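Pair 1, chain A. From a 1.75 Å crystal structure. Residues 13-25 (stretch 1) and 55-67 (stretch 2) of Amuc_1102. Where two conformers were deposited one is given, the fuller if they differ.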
# COMPACT_ATOMS: atom_id res chain seq x y z
N SER A 13 -24.72 12.06 4.32
CA SER A 13 -25.45 12.45 5.50
C SER A 13 -26.13 13.79 5.25
O SER A 13 -26.16 14.30 4.12
CB SER A 13 -24.50 12.50 6.69
OG SER A 13 -23.21 12.92 6.28
N ASN A 14 -26.69 14.36 6.30
CA ASN A 14 -27.28 15.69 6.24
C ASN A 14 -26.24 16.69 5.73
O ASN A 14 -25.22 16.89 6.40
CB ASN A 14 -27.79 16.08 7.62
CG ASN A 14 -28.60 17.36 7.61
OD1 ASN A 14 -28.37 18.25 6.80
ND2 ASN A 14 -29.54 17.46 8.54
N PRO A 15 -26.45 17.33 4.57
CA PRO A 15 -25.45 18.27 4.07
C PRO A 15 -25.41 19.58 4.84
O PRO A 15 -24.43 20.33 4.70
CB PRO A 15 -25.89 18.51 2.61
CG PRO A 15 -27.36 18.27 2.64
CD PRO A 15 -27.58 17.16 3.64
N ARG A 16 -26.43 19.86 5.65
CA ARG A 16 -26.40 21.02 6.52
C ARG A 16 -25.71 20.74 7.85
O ARG A 16 -25.46 21.68 8.61
CB ARG A 16 -27.83 21.51 6.79
CG ARG A 16 -28.63 21.91 5.54
CD ARG A 16 -28.48 23.39 5.19
NE ARG A 16 -27.19 23.68 4.55
CZ ARG A 16 -26.77 24.90 4.23
NH1 ARG A 16 -27.53 25.96 4.49
NH2 ARG A 16 -25.58 25.07 3.65
N MET A 17 -25.38 19.48 8.15
CA MET A 17 -24.71 19.18 9.41
C MET A 17 -23.36 19.88 9.49
O MET A 17 -22.62 19.96 8.50
CB MET A 17 -24.53 17.66 9.57
CG MET A 17 -23.80 17.24 10.86
SD MET A 17 -23.53 15.44 10.94
CE MET A 17 -22.72 15.20 9.37
N GLN A 18 -23.06 20.44 10.65
CA GLN A 18 -21.77 21.05 10.91
C GLN A 18 -21.08 20.27 12.01
O GLN A 18 -21.71 19.59 12.82
CB GLN A 18 -21.92 22.53 11.30
CG GLN A 18 -22.73 23.33 10.30
CD GLN A 18 -22.81 24.80 10.67
OE1 GLN A 18 -21.83 25.54 10.60
NE2 GLN A 18 -23.98 25.23 11.10
N VAL A 19 -19.76 20.40 12.05
CA VAL A 19 -18.91 19.56 12.88
C VAL A 19 -17.94 20.45 13.63
O VAL A 19 -17.42 21.43 13.07
CB VAL A 19 -18.18 18.53 11.98
CG1 VAL A 19 -17.02 17.92 12.68
CG2 VAL A 19 -19.17 17.47 11.50
N ARG A 20 -17.69 20.12 14.89
CA ARG A 20 -16.67 20.76 15.70
C ARG A 20 -15.71 19.72 16.24
O ARG A 20 -16.12 18.66 16.72
CB ARG A 20 -17.28 21.54 16.86
CG ARG A 20 -18.11 22.73 16.38
CD ARG A 20 -17.22 23.77 15.72
NE ARG A 20 -17.97 24.91 15.18
CZ ARG A 20 -18.38 25.02 13.92
NH1 ARG A 20 -18.12 24.07 13.03
NH2 ARG A 20 -19.05 26.10 13.54
N VAL A 21 -14.42 20.03 16.17
CA VAL A 21 -13.35 19.12 16.56
C VAL A 21 -12.57 19.76 17.69
O VAL A 21 -12.05 20.88 17.55
CB VAL A 21 -12.44 18.79 15.37
CG1 VAL A 21 -11.30 17.90 15.82
CG2 VAL A 21 -13.24 18.11 14.27
N SER A 22 -12.49 19.08 18.83
CA SER A 22 -11.70 19.52 19.96
C SER A 22 -10.34 18.83 19.89
O SER A 22 -10.25 17.62 20.10
CB SER A 22 -12.40 19.20 21.28
OG SER A 22 -11.58 19.59 22.37
N LEU A 23 -9.29 19.59 19.58
CA LEU A 23 -7.93 19.06 19.52
C LEU A 23 -7.21 19.24 20.84
O LEU A 23 -7.39 20.25 21.53
CB LEU A 23 -7.12 19.76 18.42
CG LEU A 23 -7.58 19.61 16.98
CD1 LEU A 23 -6.75 20.53 16.09
CD2 LEU A 23 -7.42 18.14 16.53
N GLU A 24 -6.37 18.27 21.20
CA GLU A 24 -5.39 18.49 22.24
C GLU A 24 -4.08 18.85 21.54
O GLU A 24 -4.12 19.54 20.53
CB GLU A 24 -5.27 17.26 23.15
CG GLU A 24 -6.64 16.83 23.76
CD GLU A 24 -7.33 17.93 24.56
OE1 GLU A 24 -6.62 18.74 25.20
OE2 GLU A 24 -8.58 17.99 24.54
N LYS A 25 -2.94 18.44 22.06
CA LYS A 25 -1.68 18.84 21.44
C LYS A 25 -1.08 17.68 20.66
O LYS A 25 -1.26 16.51 21.02
CB LYS A 25 -0.68 19.31 22.49
CG LYS A 25 -1.19 20.48 23.34
CD LYS A 25 -0.10 20.96 24.28
CE LYS A 25 -0.52 22.20 25.04
NZ LYS A 25 0.61 22.65 25.91
N GLU A 55 1.43 12.10 17.63
CA GLU A 55 0.08 11.72 18.04
C GLU A 55 -0.68 12.96 18.49
O GLU A 55 -0.14 13.75 19.26
CB GLU A 55 0.13 10.74 19.22
CG GLU A 55 0.84 9.43 18.90
CD GLU A 55 -0.13 8.43 18.35
OE1 GLU A 55 -1.24 8.31 18.92
OE2 GLU A 55 0.20 7.78 17.33
N ILE A 56 -1.93 13.13 18.04
CA ILE A 56 -2.78 14.19 18.54
C ILE A 56 -4.15 13.64 18.95
O ILE A 56 -4.87 13.08 18.12
CB ILE A 56 -2.93 15.36 17.55
CG1 ILE A 56 -3.76 16.49 18.18
CG2 ILE A 56 -3.49 14.93 16.18
CD1 ILE A 56 -3.52 17.85 17.49
N PRO A 57 -4.52 13.75 20.23
CA PRO A 57 -5.87 13.35 20.64
C PRO A 57 -6.90 14.32 20.12
O PRO A 57 -6.65 15.52 20.02
CB PRO A 57 -5.82 13.42 22.17
CG PRO A 57 -4.40 13.64 22.55
CD PRO A 57 -3.73 14.29 21.34
N PHE A 58 -8.09 13.80 19.81
CA PHE A 58 -9.18 14.68 19.43
C PHE A 58 -10.53 14.02 19.69
O PHE A 58 -10.62 12.81 19.88
CB PHE A 58 -9.07 15.13 17.97
CG PHE A 58 -9.41 14.07 16.95
CD1 PHE A 58 -8.45 13.18 16.50
CD2 PHE A 58 -10.68 14.01 16.40
CE1 PHE A 58 -8.76 12.24 15.52
CE2 PHE A 58 -10.99 13.08 15.42
CZ PHE A 58 -10.04 12.19 14.99
N LYS A 59 -11.57 14.86 19.73
CA LYS A 59 -12.95 14.41 19.88
C LYS A 59 -13.81 15.27 18.97
O LYS A 59 -13.54 16.46 18.79
CB LYS A 59 -13.42 14.50 21.35
CG LYS A 59 -14.87 14.09 21.54
CD LYS A 59 -15.31 14.31 23.00
CE LYS A 59 -15.06 13.07 23.82
NZ LYS A 59 -15.77 13.13 25.14
N VAL A 60 -14.84 14.66 18.38
CA VAL A 60 -15.74 15.33 17.43
C VAL A 60 -17.11 15.50 18.08
O VAL A 60 -17.60 14.61 18.76
CB VAL A 60 -15.89 14.52 16.13
CG1 VAL A 60 -16.71 15.29 15.10
CG2 VAL A 60 -14.52 14.14 15.58
N GLU A 61 -17.75 16.64 17.80
CA GLU A 61 -19.17 16.80 18.10
C GLU A 61 -19.84 17.40 16.87
O GLU A 61 -19.17 17.91 15.97
CB GLU A 61 -19.40 17.70 19.33
CG GLU A 61 -18.76 17.19 20.65
CD GLU A 61 -19.43 15.95 21.23
OE1 GLU A 61 -20.50 15.53 20.71
OE2 GLU A 61 -18.90 15.40 22.23
N ALA A 62 -21.18 17.33 16.82
CA ALA A 62 -21.85 17.77 15.60
C ALA A 62 -23.24 18.32 15.92
O ALA A 62 -23.86 17.99 16.93
CB ALA A 62 -21.98 16.62 14.59
N ALA A 63 -23.71 19.15 14.99
CA ALA A 63 -25.02 19.79 15.03
C ALA A 63 -25.66 19.70 13.64
O ALA A 63 -25.20 20.36 12.70
CB ALA A 63 -24.87 21.25 15.48
N PRO A 64 -26.70 18.88 13.46
CA PRO A 64 -27.25 17.99 14.48
C PRO A 64 -26.42 16.72 14.58
O PRO A 64 -25.52 16.53 13.75
CB PRO A 64 -28.66 17.69 13.95
CG PRO A 64 -28.49 17.74 12.47
CD PRO A 64 -27.45 18.80 12.20
N THR A 65 -26.71 15.89 15.55
CA THR A 65 -25.93 14.67 15.72
C THR A 65 -26.35 13.64 14.68
O THR A 65 -27.54 13.37 14.53
CB THR A 65 -26.12 14.14 17.13
OG1 THR A 65 -25.69 15.14 18.06
CG2 THR A 65 -25.29 12.87 17.36
N PRO A 66 -25.40 13.08 13.92
CA PRO A 66 -25.78 12.12 12.88
C PRO A 66 -26.38 10.86 13.50
O PRO A 66 -25.92 10.38 14.53
CB PRO A 66 -24.45 11.82 12.17
CG PRO A 66 -23.39 12.13 13.18
CD PRO A 66 -23.95 13.28 14.01
N LYS A 67 -27.44 10.36 12.85
CA LYS A 67 -28.14 9.19 13.38
C LYS A 67 -27.21 7.99 13.52
O LYS A 67 -27.35 7.21 14.47
CB LYS A 67 -29.32 8.84 12.48
CG LYS A 67 -30.40 9.92 12.44
CD LYS A 67 -30.81 10.34 13.84
CE LYS A 67 -31.90 11.39 13.80
NZ LYS A 67 -32.16 11.95 15.15
O HOH W 1 -25.85 22.75 11.72

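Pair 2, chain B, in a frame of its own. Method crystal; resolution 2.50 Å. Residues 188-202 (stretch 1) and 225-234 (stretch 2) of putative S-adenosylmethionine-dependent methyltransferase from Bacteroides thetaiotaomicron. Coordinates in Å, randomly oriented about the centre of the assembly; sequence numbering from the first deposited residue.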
# COMPACT_ATOMS: atom_id res chain seq x y z
N ASN B 188 -11.90 -14.68 -20.74
CA ASN B 188 -12.84 -14.98 -19.66
C ASN B 188 -13.62 -13.82 -19.04
O ASN B 188 -14.68 -14.04 -18.45
CB ASN B 188 -12.11 -15.73 -18.55
CG ASN B 188 -11.29 -16.89 -19.07
OD1 ASN B 188 -10.12 -16.72 -19.41
ND2 ASN B 188 -11.91 -18.06 -19.15
N CYS B 189 -13.11 -12.60 -19.15
CA CYS B 189 -13.79 -11.46 -18.55
C CYS B 189 -14.79 -10.78 -19.47
O CYS B 189 -14.73 -10.94 -20.69
CB CYS B 189 -12.77 -10.44 -18.05
SG CYS B 189 -11.82 -11.05 -16.61
N ARG B 190 -15.72 -10.04 -18.87
CA ARG B 190 -16.76 -9.33 -19.61
C ARG B 190 -16.16 -8.23 -20.45
O ARG B 190 -15.11 -7.69 -20.13
CB ARG B 190 -17.79 -8.69 -18.67
CG ARG B 190 -18.57 -9.62 -17.77
CD ARG B 190 -19.74 -8.85 -17.18
NE ARG B 190 -20.24 -9.50 -15.98
CZ ARG B 190 -19.52 -9.68 -14.88
NH1 ARG B 190 -18.26 -9.26 -14.84
NH2 ARG B 190 -20.05 -10.27 -13.81
N PRO B 191 -16.85 -7.85 -21.53
CA PRO B 191 -16.32 -6.78 -22.38
C PRO B 191 -16.31 -5.39 -21.73
O PRO B 191 -15.45 -4.55 -22.04
CB PRO B 191 -17.20 -6.86 -23.64
CG PRO B 191 -18.47 -7.47 -23.14
CD PRO B 191 -18.00 -8.51 -22.16
N GLN B 192 -17.24 -5.14 -20.80
CA GLN B 192 -17.30 -3.83 -20.15
C GLN B 192 -16.47 -3.69 -18.87
O GLN B 192 -16.23 -2.58 -18.39
CB GLN B 192 -18.75 -3.43 -19.89
CG GLN B 192 -19.52 -3.09 -21.18
CD GLN B 192 -18.86 -1.98 -21.99
OE1 GLN B 192 -19.32 -1.62 -23.08
NE2 GLN B 192 -17.77 -1.43 -21.46
N THR B 193 -16.04 -4.82 -18.32
CA THR B 193 -15.23 -4.80 -17.11
C THR B 193 -13.98 -4.00 -17.50
O THR B 193 -13.55 -4.05 -18.66
CB THR B 193 -14.81 -6.22 -16.68
OG1 THR B 193 -15.98 -6.99 -16.36
CG2 THR B 193 -13.89 -6.17 -15.48
N LYS B 194 -13.40 -3.27 -16.54
CA LYS B 194 -12.19 -2.48 -16.81
C LYS B 194 -10.96 -3.21 -16.32
O LYS B 194 -10.96 -3.82 -15.24
CB LYS B 194 -12.25 -1.10 -16.13
CG LYS B 194 -13.17 -0.10 -16.82
CD LYS B 194 -12.92 1.34 -16.36
CE LYS B 194 -13.70 2.33 -17.20
NZ LYS B 194 -13.28 3.75 -16.99
N LEU B 195 -9.90 -3.12 -17.12
CA LEU B 195 -8.63 -3.75 -16.79
C LEU B 195 -7.51 -2.71 -16.85
O LEU B 195 -7.36 -2.03 -17.86
CB LEU B 195 -8.33 -4.87 -17.78
CG LEU B 195 -6.84 -5.24 -17.80
CD1 LEU B 195 -6.45 -5.77 -16.44
CD2 LEU B 195 -6.55 -6.28 -18.87
N CYS B 196 -6.73 -2.60 -15.78
CA CYS B 196 -5.61 -1.67 -15.75
C CYS B 196 -4.29 -2.45 -15.75
O CYS B 196 -4.08 -3.32 -14.90
CB CYS B 196 -5.67 -0.79 -14.49
SG CYS B 196 -4.20 0.28 -14.24
N ILE B 197 -3.42 -2.15 -16.70
CA ILE B 197 -2.14 -2.80 -16.78
C ILE B 197 -1.12 -1.82 -16.24
O ILE B 197 -1.08 -0.68 -16.67
CB ILE B 197 -1.78 -3.16 -18.24
CG1 ILE B 197 -2.65 -4.33 -18.71
CG2 ILE B 197 -0.29 -3.48 -18.35
CD1 ILE B 197 -2.64 -4.57 -20.22
N ALA B 198 -0.31 -2.26 -15.28
CA ALA B 198 0.70 -1.38 -14.70
C ALA B 198 2.07 -2.05 -14.71
O ALA B 198 2.37 -2.88 -13.85
CB ALA B 198 0.30 -1.00 -13.29
N ALA B 199 2.89 -1.68 -15.69
CA ALA B 199 4.23 -2.24 -15.85
C ALA B 199 5.34 -1.22 -15.54
O ALA B 199 5.20 -0.03 -15.81
CB ALA B 199 4.37 -2.75 -17.27
N ASN B 200 6.45 -1.71 -14.98
CA ASN B 200 7.58 -0.87 -14.61
C ASN B 200 7.21 0.33 -13.77
O ASN B 200 7.65 1.44 -14.04
CB ASN B 200 8.32 -0.36 -15.84
CG ASN B 200 9.19 -1.41 -16.46
OD1 ASN B 200 9.89 -2.16 -15.76
ND2 ASN B 200 9.19 -1.48 -17.79
N ILE B 201 6.41 0.10 -12.74
CA ILE B 201 5.98 1.18 -11.86
C ILE B 201 7.21 1.81 -11.19
O ILE B 201 8.06 1.11 -10.63
CB ILE B 201 4.97 0.64 -10.79
CG1 ILE B 201 3.79 -0.04 -11.49
CG2 ILE B 201 4.47 1.78 -9.91
CD1 ILE B 201 2.92 -0.92 -10.60
N THR B 202 7.29 3.14 -11.28
CA THR B 202 8.38 3.96 -10.75
C THR B 202 9.70 3.87 -11.54
O THR B 202 10.64 4.63 -11.26
CB THR B 202 8.70 3.64 -9.25
OG1 THR B 202 9.45 2.43 -9.17
CG2 THR B 202 7.42 3.51 -8.45
N LYS B 225 9.64 -10.61 -21.60
CA LYS B 225 9.19 -9.25 -21.35
C LYS B 225 9.72 -8.77 -19.99
O LYS B 225 10.89 -8.95 -19.67
CB LYS B 225 7.66 -9.20 -21.39
CG LYS B 225 7.09 -7.81 -21.48
CD LYS B 225 5.60 -7.84 -21.23
CE LYS B 225 5.11 -6.51 -20.72
NZ LYS B 225 4.03 -6.70 -19.72
N ILE B 226 8.84 -8.16 -19.19
CA ILE B 226 9.19 -7.64 -17.86
C ILE B 226 7.91 -7.43 -17.02
O ILE B 226 6.89 -6.97 -17.54
CB ILE B 226 9.97 -6.31 -18.00
CG1 ILE B 226 11.46 -6.61 -18.19
CG2 ILE B 226 9.72 -5.42 -16.78
CD1 ILE B 226 12.19 -7.35 -17.04
N PRO B 227 7.97 -7.72 -15.70
CA PRO B 227 6.90 -7.63 -14.70
C PRO B 227 5.96 -6.41 -14.56
O PRO B 227 6.36 -5.27 -14.76
CB PRO B 227 7.62 -7.93 -13.39
CG PRO B 227 8.97 -7.39 -13.63
CD PRO B 227 9.27 -7.90 -15.02
N CYS B 228 4.72 -6.71 -14.19
CA CYS B 228 3.66 -5.70 -14.01
C CYS B 228 2.53 -6.23 -13.12
O CYS B 228 2.52 -7.39 -12.74
CB CYS B 228 3.09 -5.29 -15.36
SG CYS B 228 2.32 -6.64 -16.27
N ILE B 229 1.57 -5.37 -12.79
CA ILE B 229 0.43 -5.75 -11.96
C ILE B 229 -0.86 -5.55 -12.74
O ILE B 229 -0.91 -4.71 -13.64
CB ILE B 229 0.31 -4.89 -10.68
CG1 ILE B 229 1.56 -5.04 -9.81
CG2 ILE B 229 -0.93 -5.30 -9.89
CD1 ILE B 229 2.78 -4.29 -10.33
N PHE B 230 -1.91 -6.28 -12.38
CA PHE B 230 -3.19 -6.13 -13.07
C PHE B 230 -4.32 -5.76 -12.12
O PHE B 230 -4.40 -6.26 -10.99
CB PHE B 230 -3.54 -7.42 -13.81
CG PHE B 230 -2.57 -7.78 -14.90
CD1 PHE B 230 -2.39 -6.93 -15.99
CD2 PHE B 230 -1.82 -8.95 -14.83
CE1 PHE B 230 -1.47 -7.25 -17.00
CE2 PHE B 230 -0.89 -9.28 -15.84
CZ PHE B 230 -0.73 -8.42 -16.93
N LEU B 231 -5.20 -4.86 -12.57
CA LEU B 231 -6.33 -4.44 -11.76
C LEU B 231 -7.64 -4.51 -12.53
O LEU B 231 -7.75 -3.97 -13.63
CB LEU B 231 -6.14 -3.00 -11.26
CG LEU B 231 -4.91 -2.68 -10.42
CD1 LEU B 231 -3.69 -2.57 -11.35
CD2 LEU B 231 -5.13 -1.37 -9.64
N LEU B 232 -8.64 -5.17 -11.94
CA LEU B 232 -9.96 -5.31 -12.55
C LEU B 232 -11.00 -4.50 -11.78
O LEU B 232 -11.12 -4.63 -10.56
CB LEU B 232 -10.40 -6.79 -12.53
CG LEU B 232 -9.59 -7.88 -13.22
CD1 LEU B 232 -10.33 -9.20 -13.10
CD2 LEU B 232 -9.39 -7.53 -14.69
N TYR B 233 -11.76 -3.66 -12.48
CA TYR B 233 -12.80 -2.87 -11.84
C TYR B 233 -13.97 -2.68 -12.80
O TYR B 233 -13.89 -3.15 -13.93
CB TYR B 233 -12.26 -1.54 -11.33
CG TYR B 233 -13.14 -0.95 -10.26
CD1 TYR B 233 -13.55 -1.72 -9.17
CD2 TYR B 233 -13.62 0.36 -10.36
CE1 TYR B 233 -14.44 -1.20 -8.21
CE2 TYR B 233 -14.49 0.89 -9.42
CZ TYR B 233 -14.90 0.11 -8.35
OH TYR B 233 -15.79 0.64 -7.43
N LYS B 234 -15.04 -1.99 -12.37
CA LYS B 234 -16.26 -1.87 -13.18
C LYS B 234 -16.52 -0.96 -14.39
O LYS B 234 -16.92 -1.47 -15.44
CB LYS B 234 -17.47 -1.75 -12.25
CG LYS B 234 -17.30 -0.84 -11.07
CD LYS B 234 -18.59 -0.86 -10.26
CE LYS B 234 -18.51 -0.00 -9.02
NZ LYS B 234 -19.85 0.10 -8.38

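The sharpest difference lies on one face of the paired strands: in pair 1 it carries Gln A18, Arg A20, Ser A22, Lys A59, Glu A61 and Ala A63, all at least partly exposed, whereas the matching face of pair 2 carries Lys B194, Cys B196, Ala B198, Ile B229, Leu B231 and Tyr B233, mostly buried. The backbones beneath are nearly identical, superposing with an RMSD of 0.5 Å over 14 central residues. Both pairs are antiparallel, with strand directions at 156° in pair 1 and 165° in pair 2, and they bury similar areas, 800 and 791 Å². Three hydrogen-bonded pairs match: Gln A18–Ala A63 with Lys B194–Tyr B233, Arg A20–Glu A61 with Cys B196–Leu B231, and Ser A22–Lys A59 with Ala B198–Ile B229. Each closes a double link, as in Arg A20 N to Glu A61 O (2.9 Å) and Glu A61 N to Arg A20 O (2.8 Å), or Cys B196 N to Leu B231 O (2.7 Å) and Leu B231 N to Cys B196 O (3.0 Å). Pair 1 adds a seventh bond, Glu A24 N to Pro A57 O (3.0 Å); at the matching site Asn B200 N lies 3.6 Å from Pro B227 O, without a hydrogen bond.

At Arg A20 and Glu A61 the side-chain ends lead away from the opposite strand, and Arg A20 NH1 instead bonds Val A19 O of its own strand (2.7 Å). Their counterparts pack directly, Cys B196 CB against Leu B231 CB at 3.9 Å. Beside Gln A18, a water donates to Ala A63 O (2.7 Å) and accepts from Gln A18 NE2 (3.2 Å), tying the side chain of one strand to the backbone of the other.

The other face is apolar in both, but bulk is distributed differently. Val A19 CG1 meets Val A60 CG1 at 3.6 Å; at the same positions Leu B195 CD1 approaches Phe B230 CD1 at 4.2 Å. The Phe B230 ring also receives Ile B197 CG1 at its edge, 3.6 Å from CE1. In pair 1 the aromatic residue sits two positions earlier: Phe A58, matched by Cys B228, puts CB 3.7 Å from Leu A23 CD2. Small residues replace that pair in pair 2, where Ala B199 CB and Cys B228 CB come within 3.4 Å and the CA atoms close to 4.0 Å, against 4.5 Å for Leu A23 and Phe A58. Conversely, Ala A62 leaves Val A19 CG2 4.3 Å from its CB, while the larger Leu B232 brings CD2 to 3.8 Å from Leu B195 CD1.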